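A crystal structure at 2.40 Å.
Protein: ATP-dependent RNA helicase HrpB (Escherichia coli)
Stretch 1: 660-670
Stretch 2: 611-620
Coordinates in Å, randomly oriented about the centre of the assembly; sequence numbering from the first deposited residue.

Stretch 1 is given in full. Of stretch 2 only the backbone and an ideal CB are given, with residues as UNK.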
ATOM      1  N   LEU A 660      25.504  -7.857  -0.689  1.00 42.71           N
ATOM      2  CA  LEU A 660      26.600  -8.521  -1.398  1.00 43.05           C
ATOM      3  C   LEU A 660      26.103  -9.667  -2.263  1.00 42.69           C
ATOM      4  O   LEU A 660      26.474  -9.756  -3.433  1.00 40.62           O
ATOM      5  CB  LEU A 660      27.652  -9.044  -0.415  1.00 37.12           C
ATOM      6  CG  LEU A 660      28.457  -7.949   0.270  1.00 32.52           C
ATOM      7  CD1 LEU A 660      29.476  -8.562   1.230  1.00 29.81           C
ATOM      8  CD2 LEU A 660      29.124  -7.088  -0.779  1.00 33.23           C
ATOM      9  N   LEU A 661      25.281 -10.544  -1.682  1.00 43.67           N
ATOM     10  CA  LEU A 661      24.666 -11.643  -2.436  1.00 44.12           C
ATOM     11  C   LEU A 661      23.850 -11.105  -3.609  1.00 42.86           C
ATOM     12  O   LEU A 661      23.873 -11.664  -4.706  1.00 44.95           O
ATOM     13  CB  LEU A 661      23.791 -12.499  -1.522  1.00 43.34           C
ATOM     14  CG  LEU A 661      24.608 -13.367  -0.557  1.00 48.02           C
ATOM     15  CD1 LEU A 661      23.716 -14.038   0.467  1.00 51.78           C
ATOM     16  CD2 LEU A 661      25.435 -14.404  -1.313  1.00 46.82           C
ATOM     17  N   ALA A 662      23.158  -9.995  -3.389  1.00 46.31           N
ATOM     18  CA  ALA A 662      22.313  -9.427  -4.433  1.00 47.46           C
ATOM     19  C   ALA A 662      23.145  -8.825  -5.562  1.00 48.34           C
ATOM     20  O   ALA A 662      22.729  -8.839  -6.725  1.00 52.35           O
ATOM     21  CB  ALA A 662      21.376  -8.388  -3.845  1.00 45.81           C
ATOM     22  N   ALA A 663      24.329  -8.318  -5.229  1.00 42.97           N
ATOM     23  CA  ALA A 663      25.128  -7.575  -6.207  1.00 41.52           C
ATOM     24  C   ALA A 663      26.335  -8.342  -6.757  1.00 40.06           C
ATOM     25  O   ALA A 663      27.218  -7.736  -7.371  1.00 41.69           O
ATOM     26  CB  ALA A 663      25.596  -6.256  -5.602  1.00 38.98           C
ATOM     27  N   LEU A 664      26.378  -9.655  -6.543  1.00 41.11           N
ATOM     28  CA  LEU A 664      27.513 -10.494  -6.989  1.00 40.72           C
ATOM     29  C   LEU A 664      27.935 -10.221  -8.433  1.00 42.52           C
ATOM     30  O   LEU A 664      29.129 -10.171  -8.750  1.00 40.22           O
ATOM     31  CB  LEU A 664      27.159 -11.975  -6.844  1.00 39.43           C
ATOM     32  CG  LEU A 664      27.117 -12.476  -5.405  1.00 36.43           C
ATOM     33  CD1 LEU A 664      26.554 -13.889  -5.358  1.00 39.35           C
ATOM     34  CD2 LEU A 664      28.516 -12.422  -4.824  1.00 33.71           C
ATOM     35  N   GLU A 665      26.937 -10.036  -9.295  1.00 43.18           N
ATOM     36  CA  GLU A 665      27.152  -9.697 -10.696  1.00 44.18           C
ATOM     37  C   GLU A 665      27.980  -8.413 -10.843  1.00 44.59           C
ATOM     38  O   GLU A 665      28.832  -8.299 -11.722  1.00 48.07           O
ATOM     39  CB  GLU A 665      25.797  -9.552 -11.413  1.00 44.71           C
ATOM     40  CG  GLU A 665      25.075 -10.887 -11.699  1.00 46.36           C
ATOM     41  CD  GLU A 665      24.420 -11.507 -10.459  1.00 53.07           C
ATOM     42  OE1 GLU A 665      24.223 -10.788  -9.445  1.00 53.50           O
ATOM     43  OE2 GLU A 665      24.099 -12.720 -10.489  1.00 54.16           O
ATOM     44  N   THR A 666      27.746  -7.447  -9.965  1.00 46.19           N
ATOM     45  CA  THR A 666      28.439  -6.171 -10.084  1.00 50.88           C
ATOM     46  C   THR A 666      29.840  -6.190  -9.425  1.00 50.66           C
ATOM     47  O   THR A 666      30.809  -5.766 -10.053  1.00 53.07           O
ATOM     48  CB  THR A 666      27.578  -5.023  -9.502  1.00 52.62           C
ATOM     49  OG1 THR A 666      27.344  -5.246  -8.110  1.00 60.56           O
ATOM     50  CG2 THR A 666      26.242  -4.986 -10.179  1.00 46.48           C
ATOM     51  N   TRP A 667      29.971  -6.706  -8.199  1.00 46.44           N
ATOM     52  CA  TRP A 667      31.268  -6.629  -7.509  1.00 42.07           C
ATOM     53  C   TRP A 667      32.186  -7.847  -7.662  1.00 43.25           C
ATOM     54  O   TRP A 667      33.414  -7.707  -7.562  1.00 44.80           O
ATOM     55  CB  TRP A 667      31.064  -6.331  -6.008  1.00 37.05           C
ATOM     56  CG  TRP A 667      30.506  -7.438  -5.155  1.00 37.27           C
ATOM     57  CD1 TRP A 667      29.192  -7.734  -4.969  1.00 41.17           C
ATOM     58  CD2 TRP A 667      31.242  -8.354  -4.320  1.00 36.71           C
ATOM     59  NE1 TRP A 667      29.054  -8.793  -4.096  1.00 43.37           N
ATOM     60  CE2 TRP A 667      30.299  -9.190  -3.681  1.00 41.85           C
ATOM     61  CE3 TRP A 667      32.604  -8.559  -4.065  1.00 35.48           C
ATOM     62  CZ2 TRP A 667      30.676 -10.219  -2.797  1.00 43.73           C
ATOM     63  CZ3 TRP A 667      32.980  -9.576  -3.186  1.00 36.33           C
ATOM     64  CH2 TRP A 667      32.019 -10.397  -2.565  1.00 39.21           C
ATOM     65  N   LEU A 668      31.617  -9.029  -7.906  1.00 41.32           N
ATOM     66  CA  LEU A 668      32.408 -10.256  -7.877  1.00 38.08           C
ATOM     67  C   LEU A 668      32.666 -10.833  -9.253  1.00 43.40           C
ATOM     68  O   LEU A 668      33.783 -11.269  -9.546  1.00 45.64           O
ATOM     69  CB  LEU A 668      31.732 -11.314  -7.007  1.00 33.16           C
ATOM     70  CG  LEU A 668      32.612 -12.564  -6.916  1.00 38.39           C
ATOM     71  CD1 LEU A 668      33.981 -12.182  -6.316  1.00 38.55           C
ATOM     72  CD2 LEU A 668      31.933 -13.695  -6.114  1.00 37.43           C
ATOM     73  N   LEU A 669      31.631 -10.849 -10.090  1.00 46.25           N
ATOM     74  CA  LEU A 669      31.730 -11.409 -11.441  1.00 47.09           C
ATOM     75  C   LEU A 669      32.861 -10.811 -12.304  1.00 51.69           C
ATOM     76  O   LEU A 669      33.557 -11.573 -12.971  1.00 56.23           O
ATOM     77  CB  LEU A 669      30.384 -11.272 -12.171  1.00 47.15           C
ATOM     78  CG  LEU A 669      30.316 -11.730 -13.635  1.00 48.58           C
ATOM     79  CD1 LEU A 669      30.721 -13.194 -13.803  1.00 43.21           C
ATOM     80  CD2 LEU A 669      28.915 -11.484 -14.182  1.00 49.18           C
ATOM     81  N   PRO A 670      33.066  -9.468 -12.292  1.00 48.80           N
ATOM     82  CA  PRO A 670      34.167  -8.926 -13.104  1.00 46.98           C
ATOM     83  C   PRO A 670      35.516  -9.587 -12.852  1.00 54.45           C
ATOM     84  O   PRO A 670      36.344  -9.599 -13.757  1.00 60.90           O
ATOM     85  CB  PRO A 670      34.231  -7.458 -12.673  1.00 42.36           C
ATOM     86  CG  PRO A 670      32.853  -7.143 -12.269  1.00 44.14           C
ATOM     87  CD  PRO A 670      32.312  -8.386 -11.627  1.00 45.38           C
ATOM     88  N   UNK A 611      28.937 -20.437 -16.903  1.00 57.75           N
ATOM     89  CA  UNK A 611      29.504 -21.099 -15.739  1.00 55.27           C
ATOM     90  C   UNK A 611      29.673 -20.132 -14.569  1.00 56.66           C
ATOM     91  O   UNK A 611      29.307 -20.446 -13.431  1.00 58.48           O
ATOM     92  CB  UNK A 611      30.851 -21.730 -16.097  1.00 55.27           C
ATOM     93  N   UNK A 612      30.229 -18.960 -14.851  1.00 50.91           N
ATOM     94  CA  UNK A 612      30.444 -17.973 -13.815  1.00 51.06           C
ATOM     95  C   UNK A 612      29.130 -17.557 -13.206  1.00 46.65           C
ATOM     96  O   UNK A 612      29.011 -17.417 -11.983  1.00 47.94           O
ATOM     97  CB  UNK A 612      31.185 -16.755 -14.370  1.00 51.06           C
ATOM     98  N   UNK A 613      28.137 -17.379 -14.064  1.00 41.30           N
ATOM     99  CA  UNK A 613      26.820 -17.007 -13.602  1.00 40.68           C
ATOM    100  C   UNK A 613      26.246 -18.129 -12.733  1.00 42.36           C
ATOM    101  O   UNK A 613      25.685 -17.864 -11.660  1.00 40.42           O
ATOM    102  CB  UNK A 613      25.899 -16.704 -14.786  1.00 40.68           C
ATOM    103  N   UNK A 614      26.406 -19.378 -13.174  1.00 43.89           N
ATOM    104  CA  UNK A 614      25.877 -20.516 -12.418  1.00 46.21           C
ATOM    105  C   UNK A 614      26.542 -20.610 -11.040  1.00 51.85           C
ATOM    106  O   UNK A 614      25.904 -20.994 -10.061  1.00 56.70           O
ATOM    107  CB  UNK A 614      26.087 -21.817 -13.196  1.00 46.21           C
ATOM    108  N   UNK A 615      27.819 -20.249 -10.961  1.00 50.49           N
ATOM    109  CA  UNK A 615      28.532 -20.234  -9.687  1.00 45.30           C
ATOM    110  C   UNK A 615      28.014 -19.138  -8.740  1.00 40.95           C
ATOM    111  O   UNK A 615      27.935 -19.358  -7.514  1.00 35.92           O
ATOM    112  CB  UNK A 615      30.029 -20.039  -9.936  1.00 45.30           C
ATOM    113  N   UNK A 616      27.693 -17.962  -9.295  1.00 38.90           N
ATOM    114  CA  UNK A 616      27.093 -16.882  -8.501  1.00 40.43           C
ATOM    115  C   UNK A 616      25.807 -17.343  -7.828  1.00 45.35           C
ATOM    116  O   UNK A 616      25.577 -17.042  -6.649  1.00 46.92           O
ATOM    117  CB  UNK A 616      26.811 -15.663  -9.382  1.00 40.43           C
ATOM    118  N   UNK A 617      24.969 -18.065  -8.579  1.00 43.70           N
ATOM    119  CA  UNK A 617      23.739 -18.620  -8.030  1.00 44.08           C
ATOM    120  C   UNK A 617      24.009 -19.670  -6.950  1.00 44.63           C
ATOM    121  O   UNK A 617      23.245 -19.811  -5.984  1.00 44.47           O
ATOM    122  CB  UNK A 617      22.900 -19.234  -9.153  1.00 44.08           C
ATOM    123  N   UNK A 618      25.101 -20.407  -7.118  1.00 41.87           N
ATOM    124  CA  UNK A 618      25.515 -21.385  -6.133  1.00 41.34           C
ATOM    125  C   UNK A 618      25.925 -20.694  -4.847  1.00 45.38           C
ATOM    126  O   UNK A 618      25.654 -21.186  -3.747  1.00 47.28           O
ATOM    127  CB  UNK A 618      26.662 -22.242  -6.671  1.00 41.34           C
ATOM    128  N   UNK A 619      26.584 -19.545  -4.989  1.00 45.06           N
ATOM    129  CA  UNK A 619      27.001 -18.750  -3.840  1.00 42.64           C
ATOM    130  C   UNK A 619      25.762 -18.225  -3.114  1.00 43.98           C
ATOM    131  O   UNK A 619      25.697 -18.256  -1.880  1.00 40.39           O
ATOM    132  CB  UNK A 619      27.907 -17.596  -4.274  1.00 42.64           C
ATOM    133  N   UNK A 620      24.778 -17.762  -3.885  1.00 45.86           N
ATOM    134  CA  UNK A 620      23.482 -17.397  -3.322  1.00 45.79           C
ATOM    135  C   UNK A 620      22.848 -18.575  -2.591  1.00 50.62           C
ATOM    136  O   UNK A 620      22.117 -18.372  -1.627  1.00 56.64           O
ATOM    137  CB  UNK A 620      22.545 -16.896  -4.423  1.00 45.79           C
TER

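Stretch 2 is a regular helix; what stretch 1 offers makes the choices. Position 611 has nothing of stretch 1 within 5.5 Å of its CB, so this contact sets no rule there; it is Leu611.

At 612 the CB points toward stretch 1 and lies 3.6 Å from Leu669 CD1. A small or slim apolar residue would suit, as would a longer one able to bend past the leucine. The residue is His612: its CB packs on Leu669 CD1 at 3.7 Å, while the ring leads away and NE2 is hydrogen-bonded elsewhere in the structure.

The CB of 613 points sideways with no close neighbour, but the carboxylate of Glu665 lies within reach of a long chain. A donor is wanted: lysine, arginine or glutamine. It is Gln613, whose NE2 donates to Glu665 OE2 at 2.8 Å.

Positions 614 and 615 are out of reach and read nothing from stretch 1; they are Ala614 and Met615.

Position 616 points toward the leucines, its CB 4.4 Å from Leu664 CD1 and 4.2 Å from Glu665 OE2. With Leu664, Leu668 and Leu669 around it, a branched or flexible apolar chain such as leucine, isoleucine or methionine fits. Leu616 is found: both methyls pack on Leu664 CB, CD2 at 3.9 Å and CD1 at 4.0 Å; CD2 also lies 4.1 Å from Leu668 CD2, and CD1 4.0 Å from Leu669 CB.

At 617 the CB points away, and polar residues are admissible. Asn617 turns its end back, and its OD1 accepts a weak hydrogen bond from NH1 of residue 620 at 3.2 Å. Position 618 is out of reach; it is Gly618, where an ideal CB would sit 3.3 Å from Met615 O.

The CB of 619 points toward stretch 1, 4.1 Å from Leu664 CD1 and 5.0 Å from Leu661 CD2, so an aliphatic residue is called for. Ile619 places CG2 4.0 Å from both Leu661 CD2 and Leu664 CD1, and extends CD1 to 3.9 Å from Leu668 CD2.

Position 620 starts sideways, yet the Leu661 carbonyl and the Glu665 carboxylate together invite a long cation, lysine or, with more donors, arginine. Arg620 answers both: NE donates to Leu661 O at 2.8 Å, and a salt bridge joins NH2 to Glu665 OE1 at a very short 2.4 Å, with NH1 reaching Glu665 OE2 at 2.9 Å. These acceptors lie near the guanidinium plane, leaving one face for Leu664 CD1.

Stretch 2 (611-620) LHQAMLNGIR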
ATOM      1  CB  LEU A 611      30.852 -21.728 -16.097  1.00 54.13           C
ATOM      2  CG  LEU A 611      31.555 -22.457 -14.965  1.00 55.22           C
ATOM      3  CD1 LEU A 611      30.791 -23.726 -14.612  1.00 57.48           C
ATOM      4  CD2 LEU A 611      32.992 -22.752 -15.349  1.00 54.67           C
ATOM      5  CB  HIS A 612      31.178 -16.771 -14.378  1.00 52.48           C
ATOM      6  CG  HIS A 612      32.542 -17.102 -14.873  1.00 53.91           C
ATOM      7  ND1 HIS A 612      33.167 -16.392 -15.872  1.00 57.23           N
ATOM      8  CD2 HIS A 612      33.403 -18.080 -14.506  1.00 57.33           C
ATOM      9  CE1 HIS A 612      34.358 -16.919 -16.101  1.00 61.20           C
ATOM     10  NE2 HIS A 612      34.526 -17.943 -15.285  1.00 61.59           N
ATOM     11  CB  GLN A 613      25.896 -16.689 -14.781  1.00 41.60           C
ATOM     12  CG  GLN A 613      24.548 -16.088 -14.359  1.00 48.67           C
ATOM     13  CD  GLN A 613      24.683 -14.706 -13.674  1.00 52.49           C
ATOM     14  OE1 GLN A 613      25.473 -13.860 -14.106  1.00 56.86           O
ATOM     15  NE2 GLN A 613      23.911 -14.489 -12.604  1.00 46.03           N
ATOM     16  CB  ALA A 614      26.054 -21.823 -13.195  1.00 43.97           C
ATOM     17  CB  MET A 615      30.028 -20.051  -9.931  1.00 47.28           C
ATOM     18  CG  MET A 615      30.718 -21.261 -10.539  1.00 49.86           C
ATOM     19  SD  MET A 615      32.485 -20.958 -10.810  1.00 58.17           S
ATOM     20  CE  MET A 615      33.029 -22.557 -11.415  1.00 52.07           C
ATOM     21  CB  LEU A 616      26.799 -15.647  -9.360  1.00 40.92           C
ATOM     22  CG  LEU A 616      27.987 -14.891  -9.968  1.00 38.28           C
ATOM     23  CD1 LEU A 616      27.519 -13.573 -10.513  1.00 37.14           C
ATOM     24  CD2 LEU A 616      29.064 -14.677  -8.945  1.00 39.57           C
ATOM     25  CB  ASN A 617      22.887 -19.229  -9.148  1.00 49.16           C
ATOM     26  CG  ASN A 617      22.321 -18.179 -10.093  1.00 47.41           C
ATOM     27  OD1 ASN A 617      22.000 -17.072  -9.680  1.00 49.52           O
ATOM     28  ND2 ASN A 617      22.189 -18.530 -11.365  1.00 45.92           N
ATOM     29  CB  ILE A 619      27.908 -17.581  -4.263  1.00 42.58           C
ATOM     30  CG1 ILE A 619      29.186 -18.119  -4.903  1.00 42.18           C
ATOM     31  CG2 ILE A 619      28.205 -16.660  -3.071  1.00 40.02           C
ATOM     32  CD1 ILE A 619      30.009 -17.069  -5.603  1.00 42.04           C
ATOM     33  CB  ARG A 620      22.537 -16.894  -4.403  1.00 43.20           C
ATOM     34  CG  ARG A 620      23.052 -15.671  -5.097  1.00 42.96           C
ATOM     35  CD  ARG A 620      21.959 -14.852  -5.732  1.00 42.64           C
ATOM     36  NE  ARG A 620      22.552 -13.598  -6.151  1.00 45.35           N
ATOM     37  CZ  ARG A 620      23.000 -13.353  -7.372  1.00 41.93           C
ATOM     38  NH1 ARG A 620      22.851 -14.263  -8.325  1.00 36.91           N
ATOM     39  NH2 ARG A 620      23.561 -12.178  -7.640  1.00 39.04           N
TER
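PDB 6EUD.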